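Local coordinates for protein fructose transport system repressor FruR (PDB 3O74) that represses and activates transcription as the regulator Cra, a LacI-family protein whose preferred effector is fructose 1-phosphate, at the interface of chains A and B. Numbering follows the deposited sequence. Chains: chain A/B, Fructose transport system repressor FruR.

The interface of chains A and B. Residues chain A 12, 37-39; chain B 21-22, 25, 35, 37.
The carboxylate of B:Glu25 meets A:Ser39 at the end of strand 34-39 of chain A. The backbone carbonyl oxygen of A:Ser39 lies over one face of this flat group, its O 3.5 Å from B:Glu25 CD. B:Leu35, from the same chain as the glutamate, lies over the other face. At the edges, A:Ala38 CB lies beside OE2 and A:Leu12 CD1 off the OE1 end; the A:Ser39 N-H also comes in here. The backbone N-H of A:Ser39 is a hydrogen-bond donor to B:Glu25 OE2, with N and OE2 2.9 Å apart. It comes from the syn side, tilted 20° out of the carboxylate plane, and the bond is nearly straight. The glutamate has CG anti to its backbone N (chi1 -163°) and is extended beyond CG, which carries the acid from helix 15-30 across to the partner strand.

The other flat groups are backbone amides. A:Ile37 and B:Ile37 form an antiparallel bridge across the two-fold axis. A:Ile37 N donates to B:Ile37 O, and B:Ile37 N to A:Ile37 O, each pair 2.8 Å apart. This joins strand 34-39 of the two subunits. LacI-family regulators commonly act as dimers, so this is probably part of the regulatory-domain dimer interface.

An apolar contact lies beside the bridge. A:Leu12 crosses B:Glu25 at about a right angle and meets B:Ile37 tip to tip. Its CD1 also packs on the helix backbone, 3.8 Å from B:Lys22 CA. In B:Ile37, CG1 is anti to the carbonyl carbon (chi1 -61°) and leads to the tip methyl. B:Ile37 CD1 touches both branches of the leucine, 3.8 Å from A:Leu12 CD1 and 3.8 Å from A:Leu12 CD2.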
loop_
_atom_site.group_PDB
_atom_site.type_symbol
_atom_site.label_atom_id
_atom_site.label_comp_id
_atom_site.label_asym_id
_atom_site.label_seq_id
_atom_site.Cartn_x
_atom_site.Cartn_y
_atom_site.Cartn_z
ATOM N N LEU A 12 -7.248 -1.290 -1.417
ATOM C CA LEU A 12 -6.301 -0.347 -0.829
ATOM C C LEU A 12 -4.919 -0.974 -0.652
ATOM O O LEU A 12 -3.899 -0.282 -0.689
ATOM C CB LEU A 12 -6.829 0.140 0.521
ATOM C CG LEU A 12 -8.108 0.980 0.474
ATOM C CD1 LEU A 12 -8.951 0.799 1.732
ATOM C CD2 LEU A 12 -7.761 2.444 0.250
ATOM N N ILE A 37 -10.916 9.104 -1.118
ATOM C CA ILE A 37 -10.726 7.750 -1.613
ATOM C C ILE A 37 -11.620 6.760 -0.875
ATOM O O ILE A 37 -11.779 6.838 0.339
ATOM C CB ILE A 37 -9.270 7.323 -1.415
ATOM C CG1 ILE A 37 -8.336 8.268 -2.172
ATOM C CG2 ILE A 37 -9.065 5.885 -1.851
ATOM C CD1 ILE A 37 -6.914 8.266 -1.646
ATOM N N ALA A 38 -12.183 5.812 -1.613
ATOM C CA ALA A 38 -13.001 4.759 -1.015
ATOM C C ALA A 38 -12.732 3.430 -1.710
ATOM O O ALA A 38 -12.334 3.401 -2.878
ATOM C CB ALA A 38 -14.474 5.117 -1.093
ATOM N N SER A 39 -12.943 2.331 -0.993
ATOM C CA SER A 39 -12.668 1.004 -1.539
ATOM C C SER A 39 -13.916 0.134 -1.634
ATOM O O SER A 39 -14.752 0.128 -0.731
ATOM C CB SER A 39 -11.599 0.289 -0.719
ATOM O OG SER A 39 -11.600 -1.097 -1.006
ATOM N N ALA B 21 -6.682 0.932 7.084
ATOM C CA ALA B 21 -7.769 1.590 6.363
ATOM C C ALA B 21 -8.740 0.571 5.775
ATOM O O ALA B 21 -9.951 0.787 5.765
ATOM C CB ALA B 21 -7.214 2.494 5.270
ATOM N N LYS B 22 -8.204 -0.545 5.292
ATOM C CA LYS B 22 -9.032 -1.599 4.718
ATOM C C LYS B 22 -9.845 -2.307 5.795
ATOM O O LYS B 22 -11.028 -2.590 5.608
ATOM C CB LYS B 22 -8.160 -2.610 3.979
ATOM C CG LYS B 22 -8.924 -3.663 3.196
ATOM C CD LYS B 22 -7.944 -4.606 2.516
ATOM C CE LYS B 22 -8.589 -5.407 1.398
ATOM N NZ LYS B 22 -7.551 -6.160 0.635
ATOM N N GLU B 25 -12.612 0.008 6.918
ATOM C CA GLU B 25 -13.694 0.118 5.942
ATOM C C GLU B 25 -14.621 -1.096 5.994
ATOM O O GLU B 25 -15.840 -0.961 5.886
ATOM C CB GLU B 25 -13.143 0.330 4.525
ATOM C CG GLU B 25 -14.183 0.862 3.544
ATOM C CD GLU B 25 -13.570 1.495 2.303
ATOM O OE1 GLU B 25 -12.407 1.173 1.981
ATOM O OE2 GLU B 25 -14.253 2.316 1.650
ATOM N N LEU B 35 -16.515 4.530 4.706
ATOM C CA LEU B 35 -15.265 5.180 5.078
ATOM C C LEU B 35 -14.702 6.017 3.930
ATOM O O LEU B 35 -14.554 5.531 2.813
ATOM C CB LEU B 35 -14.232 4.140 5.518
ATOM C CG LEU B 35 -12.906 4.674 6.070
ATOM C CD1 LEU B 35 -13.104 5.310 7.444
ATOM C CD2 LEU B 35 -11.852 3.577 6.139
ATOM N N ILE B 37 -11.334 8.084 2.826
ATOM C CA ILE B 37 -9.924 8.159 3.157
ATOM C C ILE B 37 -9.264 9.341 2.453
ATOM O O ILE B 37 -9.569 9.649 1.296
ATOM C CB ILE B 37 -9.217 6.847 2.782
ATOM C CG1 ILE B 37 -9.823 5.690 3.577
ATOM C CG2 ILE B 37 -7.722 6.955 3.011
ATOM C CD1 ILE B 37 -9.466 4.320 3.037
#